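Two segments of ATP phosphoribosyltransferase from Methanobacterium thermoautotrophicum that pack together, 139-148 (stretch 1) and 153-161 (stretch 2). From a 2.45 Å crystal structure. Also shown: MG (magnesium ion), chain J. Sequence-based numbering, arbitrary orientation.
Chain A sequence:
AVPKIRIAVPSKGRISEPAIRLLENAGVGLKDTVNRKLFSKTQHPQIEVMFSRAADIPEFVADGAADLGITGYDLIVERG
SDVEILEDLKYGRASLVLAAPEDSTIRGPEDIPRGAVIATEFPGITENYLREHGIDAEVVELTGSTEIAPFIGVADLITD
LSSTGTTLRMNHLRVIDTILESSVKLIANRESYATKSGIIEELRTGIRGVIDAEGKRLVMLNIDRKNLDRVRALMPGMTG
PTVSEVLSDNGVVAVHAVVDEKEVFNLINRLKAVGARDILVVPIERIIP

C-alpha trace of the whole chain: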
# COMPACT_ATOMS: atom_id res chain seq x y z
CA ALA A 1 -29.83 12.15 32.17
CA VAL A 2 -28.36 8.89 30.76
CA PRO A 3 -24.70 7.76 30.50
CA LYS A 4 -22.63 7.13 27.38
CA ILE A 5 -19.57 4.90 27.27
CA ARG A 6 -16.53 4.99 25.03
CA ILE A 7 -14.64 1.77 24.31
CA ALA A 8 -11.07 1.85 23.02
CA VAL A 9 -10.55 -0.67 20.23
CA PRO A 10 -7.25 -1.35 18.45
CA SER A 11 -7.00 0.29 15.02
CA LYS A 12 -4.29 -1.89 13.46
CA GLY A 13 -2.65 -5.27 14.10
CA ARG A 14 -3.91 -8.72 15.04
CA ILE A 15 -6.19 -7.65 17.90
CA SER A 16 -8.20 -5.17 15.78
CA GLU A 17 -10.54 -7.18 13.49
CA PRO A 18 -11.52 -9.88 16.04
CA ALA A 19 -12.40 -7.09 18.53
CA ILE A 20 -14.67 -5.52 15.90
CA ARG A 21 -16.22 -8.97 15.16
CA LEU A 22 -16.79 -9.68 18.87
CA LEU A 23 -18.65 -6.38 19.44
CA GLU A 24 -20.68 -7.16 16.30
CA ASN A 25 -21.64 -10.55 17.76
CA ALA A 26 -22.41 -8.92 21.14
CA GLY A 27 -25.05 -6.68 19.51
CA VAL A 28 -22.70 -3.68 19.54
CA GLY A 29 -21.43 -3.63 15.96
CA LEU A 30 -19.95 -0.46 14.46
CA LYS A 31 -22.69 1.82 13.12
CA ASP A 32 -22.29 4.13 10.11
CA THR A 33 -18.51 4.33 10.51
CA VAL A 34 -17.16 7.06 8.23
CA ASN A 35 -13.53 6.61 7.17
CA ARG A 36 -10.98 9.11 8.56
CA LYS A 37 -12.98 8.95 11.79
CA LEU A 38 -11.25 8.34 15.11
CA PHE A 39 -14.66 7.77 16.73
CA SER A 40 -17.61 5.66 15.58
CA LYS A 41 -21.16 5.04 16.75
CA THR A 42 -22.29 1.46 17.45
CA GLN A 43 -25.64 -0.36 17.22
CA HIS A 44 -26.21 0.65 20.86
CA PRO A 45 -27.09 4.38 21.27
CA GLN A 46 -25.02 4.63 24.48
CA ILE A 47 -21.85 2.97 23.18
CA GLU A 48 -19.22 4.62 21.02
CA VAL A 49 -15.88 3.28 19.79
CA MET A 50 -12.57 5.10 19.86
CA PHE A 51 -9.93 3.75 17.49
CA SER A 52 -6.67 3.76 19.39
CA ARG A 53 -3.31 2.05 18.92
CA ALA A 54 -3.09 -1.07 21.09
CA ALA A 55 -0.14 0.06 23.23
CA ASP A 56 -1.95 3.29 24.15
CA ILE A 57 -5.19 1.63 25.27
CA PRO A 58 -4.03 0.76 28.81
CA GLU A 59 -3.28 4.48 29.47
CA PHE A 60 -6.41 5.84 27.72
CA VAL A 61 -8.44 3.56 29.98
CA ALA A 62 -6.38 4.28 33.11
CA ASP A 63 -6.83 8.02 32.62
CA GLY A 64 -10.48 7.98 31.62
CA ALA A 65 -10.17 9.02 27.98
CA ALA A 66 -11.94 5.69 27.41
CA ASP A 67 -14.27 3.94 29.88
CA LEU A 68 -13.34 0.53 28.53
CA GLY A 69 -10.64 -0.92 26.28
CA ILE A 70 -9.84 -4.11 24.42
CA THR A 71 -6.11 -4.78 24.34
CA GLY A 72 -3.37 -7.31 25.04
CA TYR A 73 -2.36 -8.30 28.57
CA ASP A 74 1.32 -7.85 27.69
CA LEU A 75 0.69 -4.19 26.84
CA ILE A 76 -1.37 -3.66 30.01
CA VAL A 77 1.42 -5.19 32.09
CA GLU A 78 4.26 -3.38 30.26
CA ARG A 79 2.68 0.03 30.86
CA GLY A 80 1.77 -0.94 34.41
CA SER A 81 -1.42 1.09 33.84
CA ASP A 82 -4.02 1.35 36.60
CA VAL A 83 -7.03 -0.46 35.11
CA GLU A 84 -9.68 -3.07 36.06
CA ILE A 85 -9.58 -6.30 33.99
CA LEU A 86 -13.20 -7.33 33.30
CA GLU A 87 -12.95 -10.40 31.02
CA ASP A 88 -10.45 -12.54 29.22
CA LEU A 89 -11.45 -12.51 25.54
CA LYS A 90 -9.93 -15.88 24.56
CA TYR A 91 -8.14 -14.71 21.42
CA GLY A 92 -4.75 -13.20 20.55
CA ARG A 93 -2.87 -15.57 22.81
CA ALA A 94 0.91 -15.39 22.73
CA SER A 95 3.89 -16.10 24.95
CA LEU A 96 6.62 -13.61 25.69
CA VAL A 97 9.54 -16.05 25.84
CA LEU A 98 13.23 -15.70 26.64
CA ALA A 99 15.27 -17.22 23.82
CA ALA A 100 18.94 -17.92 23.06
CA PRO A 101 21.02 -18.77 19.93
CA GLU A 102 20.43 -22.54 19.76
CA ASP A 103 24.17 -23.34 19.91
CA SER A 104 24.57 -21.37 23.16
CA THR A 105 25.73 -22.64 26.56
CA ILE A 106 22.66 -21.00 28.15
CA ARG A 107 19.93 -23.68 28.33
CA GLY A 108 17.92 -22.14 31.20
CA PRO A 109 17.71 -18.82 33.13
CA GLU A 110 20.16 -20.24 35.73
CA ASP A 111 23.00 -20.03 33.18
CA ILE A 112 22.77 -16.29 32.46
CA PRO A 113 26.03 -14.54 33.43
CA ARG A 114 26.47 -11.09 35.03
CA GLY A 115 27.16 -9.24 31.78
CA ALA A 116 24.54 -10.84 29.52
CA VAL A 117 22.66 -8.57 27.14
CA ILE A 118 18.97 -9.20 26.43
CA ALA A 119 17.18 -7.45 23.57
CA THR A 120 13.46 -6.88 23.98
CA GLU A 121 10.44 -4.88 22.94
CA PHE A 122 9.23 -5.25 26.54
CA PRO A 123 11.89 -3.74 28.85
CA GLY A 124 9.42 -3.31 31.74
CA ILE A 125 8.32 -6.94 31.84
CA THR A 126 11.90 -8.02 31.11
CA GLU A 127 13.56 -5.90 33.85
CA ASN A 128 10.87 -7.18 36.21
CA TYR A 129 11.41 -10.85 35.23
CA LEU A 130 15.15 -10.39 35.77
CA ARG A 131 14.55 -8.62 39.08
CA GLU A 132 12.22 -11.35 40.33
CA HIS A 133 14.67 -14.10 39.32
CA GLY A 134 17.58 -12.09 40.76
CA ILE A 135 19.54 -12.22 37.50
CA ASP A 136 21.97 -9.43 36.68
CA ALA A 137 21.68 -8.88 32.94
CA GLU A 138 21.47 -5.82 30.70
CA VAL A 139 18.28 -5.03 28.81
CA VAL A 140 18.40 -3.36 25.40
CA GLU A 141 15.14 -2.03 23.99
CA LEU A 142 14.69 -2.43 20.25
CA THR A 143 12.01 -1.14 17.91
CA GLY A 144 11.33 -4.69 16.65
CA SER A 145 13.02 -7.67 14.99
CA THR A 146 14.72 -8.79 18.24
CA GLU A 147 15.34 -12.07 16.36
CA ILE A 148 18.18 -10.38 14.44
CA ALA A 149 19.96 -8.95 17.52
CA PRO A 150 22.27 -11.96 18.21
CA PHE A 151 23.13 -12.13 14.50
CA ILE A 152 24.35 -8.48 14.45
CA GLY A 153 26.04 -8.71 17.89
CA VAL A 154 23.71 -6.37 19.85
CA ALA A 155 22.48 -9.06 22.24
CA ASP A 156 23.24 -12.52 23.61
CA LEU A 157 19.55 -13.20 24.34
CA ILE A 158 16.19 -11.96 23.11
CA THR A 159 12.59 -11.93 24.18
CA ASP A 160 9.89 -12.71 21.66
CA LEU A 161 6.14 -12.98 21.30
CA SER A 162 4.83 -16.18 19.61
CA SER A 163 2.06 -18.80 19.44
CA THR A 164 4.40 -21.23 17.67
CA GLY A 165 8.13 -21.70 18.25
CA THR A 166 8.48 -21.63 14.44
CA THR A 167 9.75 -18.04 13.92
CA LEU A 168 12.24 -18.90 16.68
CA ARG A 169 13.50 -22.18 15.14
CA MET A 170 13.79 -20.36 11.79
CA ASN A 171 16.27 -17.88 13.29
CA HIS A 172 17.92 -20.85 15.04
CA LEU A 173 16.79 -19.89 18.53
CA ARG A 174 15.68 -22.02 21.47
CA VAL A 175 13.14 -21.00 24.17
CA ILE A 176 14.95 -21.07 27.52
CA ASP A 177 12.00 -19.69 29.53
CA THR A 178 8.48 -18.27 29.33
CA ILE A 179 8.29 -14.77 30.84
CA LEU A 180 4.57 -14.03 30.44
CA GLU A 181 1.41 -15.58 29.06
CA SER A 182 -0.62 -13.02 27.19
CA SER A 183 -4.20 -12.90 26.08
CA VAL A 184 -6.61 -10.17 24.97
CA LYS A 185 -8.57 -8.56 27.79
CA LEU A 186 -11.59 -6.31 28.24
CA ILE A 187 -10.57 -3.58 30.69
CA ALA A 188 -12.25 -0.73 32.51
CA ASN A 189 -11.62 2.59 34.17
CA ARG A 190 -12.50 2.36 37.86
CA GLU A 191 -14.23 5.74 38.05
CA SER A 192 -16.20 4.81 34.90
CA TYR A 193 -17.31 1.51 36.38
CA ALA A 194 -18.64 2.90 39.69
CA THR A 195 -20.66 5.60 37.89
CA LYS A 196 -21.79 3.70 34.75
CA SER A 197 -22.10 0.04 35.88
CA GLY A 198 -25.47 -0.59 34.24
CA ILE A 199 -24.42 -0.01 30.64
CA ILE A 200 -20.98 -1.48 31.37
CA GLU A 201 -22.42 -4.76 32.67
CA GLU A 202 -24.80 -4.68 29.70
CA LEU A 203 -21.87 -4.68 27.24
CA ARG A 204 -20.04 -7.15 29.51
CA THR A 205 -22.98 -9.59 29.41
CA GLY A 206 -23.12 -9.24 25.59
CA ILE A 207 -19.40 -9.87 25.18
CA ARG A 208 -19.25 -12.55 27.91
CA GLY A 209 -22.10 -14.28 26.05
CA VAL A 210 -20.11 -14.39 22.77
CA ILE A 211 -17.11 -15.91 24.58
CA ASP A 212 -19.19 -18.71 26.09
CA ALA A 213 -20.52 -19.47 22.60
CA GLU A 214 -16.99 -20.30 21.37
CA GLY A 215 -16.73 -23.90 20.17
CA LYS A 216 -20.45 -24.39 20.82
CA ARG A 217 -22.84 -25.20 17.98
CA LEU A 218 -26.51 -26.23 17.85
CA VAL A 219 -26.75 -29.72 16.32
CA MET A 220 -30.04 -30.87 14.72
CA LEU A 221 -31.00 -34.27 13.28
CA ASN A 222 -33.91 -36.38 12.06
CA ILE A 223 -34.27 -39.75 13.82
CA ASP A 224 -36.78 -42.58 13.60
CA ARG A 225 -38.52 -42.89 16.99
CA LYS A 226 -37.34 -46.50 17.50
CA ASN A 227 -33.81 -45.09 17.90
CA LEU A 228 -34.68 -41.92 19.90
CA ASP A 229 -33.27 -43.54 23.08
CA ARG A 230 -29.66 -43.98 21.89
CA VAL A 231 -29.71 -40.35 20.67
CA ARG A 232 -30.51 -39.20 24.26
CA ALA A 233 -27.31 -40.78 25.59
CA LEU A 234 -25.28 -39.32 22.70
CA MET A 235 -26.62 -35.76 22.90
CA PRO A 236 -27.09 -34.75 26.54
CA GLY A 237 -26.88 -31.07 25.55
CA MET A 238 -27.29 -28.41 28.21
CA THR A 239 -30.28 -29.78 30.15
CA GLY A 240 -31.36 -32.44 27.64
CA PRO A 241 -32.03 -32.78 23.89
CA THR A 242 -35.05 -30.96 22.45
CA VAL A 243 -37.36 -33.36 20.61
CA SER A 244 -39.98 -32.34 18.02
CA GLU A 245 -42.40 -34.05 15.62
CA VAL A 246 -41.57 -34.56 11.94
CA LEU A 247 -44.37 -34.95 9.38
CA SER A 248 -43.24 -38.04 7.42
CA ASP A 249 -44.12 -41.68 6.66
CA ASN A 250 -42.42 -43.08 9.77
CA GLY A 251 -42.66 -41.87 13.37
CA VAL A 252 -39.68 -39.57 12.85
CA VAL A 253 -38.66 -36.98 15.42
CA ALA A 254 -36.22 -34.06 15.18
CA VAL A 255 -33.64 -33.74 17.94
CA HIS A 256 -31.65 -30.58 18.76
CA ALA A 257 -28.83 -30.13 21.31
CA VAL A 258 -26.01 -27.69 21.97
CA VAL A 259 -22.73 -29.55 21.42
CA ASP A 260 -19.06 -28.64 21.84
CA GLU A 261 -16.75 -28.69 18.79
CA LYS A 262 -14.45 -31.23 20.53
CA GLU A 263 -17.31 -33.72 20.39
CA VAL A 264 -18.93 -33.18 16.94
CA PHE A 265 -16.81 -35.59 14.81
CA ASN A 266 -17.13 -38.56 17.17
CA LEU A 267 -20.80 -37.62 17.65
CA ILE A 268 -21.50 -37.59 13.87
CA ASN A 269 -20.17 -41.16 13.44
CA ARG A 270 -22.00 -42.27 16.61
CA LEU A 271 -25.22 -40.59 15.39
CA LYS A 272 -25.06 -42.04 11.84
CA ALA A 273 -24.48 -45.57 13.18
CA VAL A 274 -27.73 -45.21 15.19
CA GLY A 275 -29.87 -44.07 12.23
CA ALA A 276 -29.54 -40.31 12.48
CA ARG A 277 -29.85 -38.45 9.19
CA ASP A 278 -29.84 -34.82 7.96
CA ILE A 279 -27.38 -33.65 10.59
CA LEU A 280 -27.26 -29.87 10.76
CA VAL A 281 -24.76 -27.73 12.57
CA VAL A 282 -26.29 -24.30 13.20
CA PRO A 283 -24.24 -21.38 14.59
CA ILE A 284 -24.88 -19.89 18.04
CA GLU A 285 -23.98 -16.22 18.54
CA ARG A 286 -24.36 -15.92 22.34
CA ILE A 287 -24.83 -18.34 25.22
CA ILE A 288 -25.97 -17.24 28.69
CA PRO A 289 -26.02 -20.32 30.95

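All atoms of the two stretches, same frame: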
# COMPACT_ATOMS: atom_id res chain seq x y z
N VAL A 139 19.47 -5.00 29.65
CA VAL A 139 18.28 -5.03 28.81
C VAL A 139 18.36 -3.93 27.77
O VAL A 139 18.45 -2.75 28.12
CB VAL A 139 17.00 -4.88 29.67
CG1 VAL A 139 15.78 -4.64 28.81
CG2 VAL A 139 16.80 -6.10 30.56
N VAL A 140 18.35 -4.32 26.50
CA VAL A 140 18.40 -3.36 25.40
C VAL A 140 17.05 -3.36 24.68
O VAL A 140 16.58 -4.38 24.18
CB VAL A 140 19.57 -3.65 24.41
CG1 VAL A 140 19.55 -2.65 23.25
CG2 VAL A 140 20.91 -3.57 25.13
N GLU A 141 16.42 -2.19 24.65
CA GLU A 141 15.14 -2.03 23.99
C GLU A 141 15.34 -1.81 22.50
O GLU A 141 16.13 -0.96 22.09
CB GLU A 141 14.36 -0.88 24.62
CG GLU A 141 13.25 -0.34 23.76
CD GLU A 141 12.06 0.11 24.55
OE1 GLU A 141 10.93 -0.18 24.11
OE2 GLU A 141 12.24 0.75 25.61
N LEU A 142 14.64 -2.60 21.69
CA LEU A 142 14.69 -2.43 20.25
C LEU A 142 13.31 -2.10 19.74
O LEU A 142 12.31 -2.35 20.42
CB LEU A 142 15.25 -3.68 19.55
CG LEU A 142 16.68 -4.15 19.86
CD1 LEU A 142 17.08 -5.27 18.91
CD2 LEU A 142 17.69 -3.02 19.82
N THR A 143 13.26 -1.52 18.56
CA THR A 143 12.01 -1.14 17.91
C THR A 143 11.21 -2.37 17.50
O THR A 143 9.97 -2.35 17.49
CB THR A 143 12.31 -0.26 16.68
OG1 THR A 143 12.30 1.12 17.07
CG2 THR A 143 11.29 -0.49 15.60
N GLY A 144 11.92 -3.44 17.15
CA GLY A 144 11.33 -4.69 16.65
C GLY A 144 12.43 -5.63 16.22
O GLY A 144 13.61 -5.37 16.48
N SER A 145 12.06 -6.73 15.57
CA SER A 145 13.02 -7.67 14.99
C SER A 145 14.13 -8.09 15.96
O SER A 145 15.31 -8.20 15.57
CB SER A 145 13.62 -7.08 13.69
OG SER A 145 12.61 -6.77 12.74
N THR A 146 13.76 -8.33 17.22
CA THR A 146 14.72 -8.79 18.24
C THR A 146 15.44 -10.05 17.79
O THR A 146 16.56 -10.31 18.23
CB THR A 146 14.07 -9.03 19.63
OG1 THR A 146 13.05 -10.03 19.53
CG2 THR A 146 13.48 -7.74 20.21
N GLU A 147 14.80 -10.81 16.89
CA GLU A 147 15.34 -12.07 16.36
C GLU A 147 16.68 -11.91 15.63
O GLU A 147 17.42 -12.88 15.46
CB GLU A 147 14.35 -12.76 15.40
CG GLU A 147 12.87 -12.52 15.68
CD GLU A 147 12.33 -11.28 14.98
OE1 GLU A 147 12.85 -10.91 13.90
OE2 GLU A 147 11.39 -10.66 15.52
N ILE A 148 16.96 -10.69 15.19
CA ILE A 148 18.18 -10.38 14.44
C ILE A 148 19.33 -9.94 15.36
O ILE A 148 20.50 -10.01 14.98
CB ILE A 148 17.89 -9.33 13.32
CG1 ILE A 148 16.83 -9.87 12.35
CG2 ILE A 148 19.15 -8.97 12.54
CD1 ILE A 148 16.24 -8.83 11.44
N GLY A 153 25.19 -8.91 16.71
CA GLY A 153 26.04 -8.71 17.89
C GLY A 153 25.58 -7.67 18.91
O GLY A 153 26.38 -7.20 19.71
N VAL A 154 24.29 -7.32 18.89
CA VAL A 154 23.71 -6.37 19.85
C VAL A 154 23.38 -7.06 21.16
O VAL A 154 23.52 -6.45 22.22
CB VAL A 154 22.42 -5.69 19.30
CG1 VAL A 154 21.65 -5.00 20.41
CG2 VAL A 154 22.77 -4.70 18.21
N ALA A 155 22.94 -8.31 21.07
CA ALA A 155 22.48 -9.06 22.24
C ALA A 155 22.93 -10.52 22.24
O ALA A 155 23.15 -11.11 21.18
CB ALA A 155 20.97 -8.98 22.34
N ASP A 156 23.05 -11.09 23.43
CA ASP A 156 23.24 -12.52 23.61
C ASP A 156 21.89 -13.23 23.59
O ASP A 156 21.75 -14.29 22.98
CB ASP A 156 23.95 -12.81 24.94
CG ASP A 156 25.24 -12.03 25.10
OD1 ASP A 156 26.17 -12.21 24.28
OD2 ASP A 156 25.33 -11.22 26.05
N LEU A 157 20.90 -12.63 24.25
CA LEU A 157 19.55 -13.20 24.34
C LEU A 157 18.48 -12.22 23.86
O LEU A 157 18.70 -11.01 23.77
CB LEU A 157 19.24 -13.61 25.77
CG LEU A 157 20.20 -14.52 26.51
CD1 LEU A 157 20.01 -14.38 28.01
CD2 LEU A 157 20.00 -15.95 26.08
N ILE A 158 17.31 -12.77 23.56
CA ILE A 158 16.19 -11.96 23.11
C ILE A 158 14.94 -12.38 23.86
O ILE A 158 14.90 -13.43 24.48
CB ILE A 158 15.96 -12.06 21.57
CG1 ILE A 158 15.40 -13.43 21.17
CG2 ILE A 158 17.25 -11.76 20.80
CD1 ILE A 158 14.61 -13.43 19.88
N THR A 159 13.93 -11.52 23.81
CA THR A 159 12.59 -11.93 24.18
C THR A 159 11.81 -11.94 22.88
O THR A 159 12.22 -11.30 21.91
CB THR A 159 11.91 -10.97 25.18
OG1 THR A 159 11.62 -9.72 24.53
CG2 THR A 159 12.79 -10.73 26.41
N ASP A 160 10.71 -12.68 22.85
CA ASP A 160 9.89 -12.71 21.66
C ASP A 160 8.47 -13.16 21.96
O ASP A 160 8.23 -13.91 22.91
CB ASP A 160 10.51 -13.62 20.59
CG ASP A 160 10.04 -13.28 19.20
OD1 ASP A 160 10.29 -14.07 18.28
OD2 ASP A 160 9.40 -12.22 19.03
N LEU A 161 7.55 -12.70 21.13
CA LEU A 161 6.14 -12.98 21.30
C LEU A 161 5.67 -13.96 20.22
O LEU A 161 5.71 -13.63 19.04
CB LEU A 161 5.37 -11.65 21.21
CG LEU A 161 4.02 -11.45 21.90
CD1 LEU A 161 4.15 -11.59 23.40
CD2 LEU A 161 3.46 -10.08 21.51
MG MG J . 7.99 -11.04 17.82

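Two acidic side chains come close across this contact: OE2 of E147 lies 4.5 Å from OD1 of D160. Carboxylates at such a distance repel when both are ionized, and the arrangement becomes easier to understand once the bound magnesium ion is considered. The ion is held by D160 through its other oxygen, with OD2 2.2 Å from MG, so that part of the negative charge on this aspartate is balanced by the metal. The same OD2 accepts a weak hydrogen bond from the next residue along the strand, L161 N to D160 OD2 at 2.8 Å. The aliphatic part of E147 also takes part in the approach, its CG lying 4.0 Å from D160 OD1.

The general principle illustrated here is that a small interface can combine one directional polar bond with apolar contacts at a separate site. The two stretches bury only 318 Å² between them, and no backbone hydrogen bond joins them. The strands 139-141 and 157-161 are therefore not paired with each other in this contact. The backbones come nearer at T146 and I158, whose CA atoms are 6.0 Å apart, than at V140 and A155, where the separation between CA atoms is 7.7 Å.

The single hydrogen bond across the contact runs from T146 OG1 to T159 O, at 2.8 Å. Because the CA-to-CB bond of T146 points toward the second stretch and the side chain adopts the p rotamer, its hydroxyl reaches a main-chain carbonyl; the CA-to-CB bond of T159 points away, and its hydroxyl is satisfied elsewhere in the structure. A buried hydroxyl thus finds an acceptor that belongs to the backbone.

Around this bond I158 packs closely. Its CG2 lies 3.0 Å from T146 O, a tight approach of a methyl group to a carbonyl oxygen, while its CD1 is 3.8 Å from both T146 OG1 and E147 CA. The isoleucine thus packs against main chain as well as side chain. On the first stretch, a backbone hydrogen bond from I148 N to S145 O, 3.0 Å long, closes the local turn that carries T146 and E147.

Farther along, the chemistry becomes purely apolar. The CA-to-CB bond of V154 points toward the first stretch, and its CG1 meets V140 CG1 at 4.2 Å and L142 CD2 at 4.5 Å. These are van der Waals contacts between branched aliphatic groups, which shield one another from solvent without demanding the directional precision required of the threonine hydroxyl.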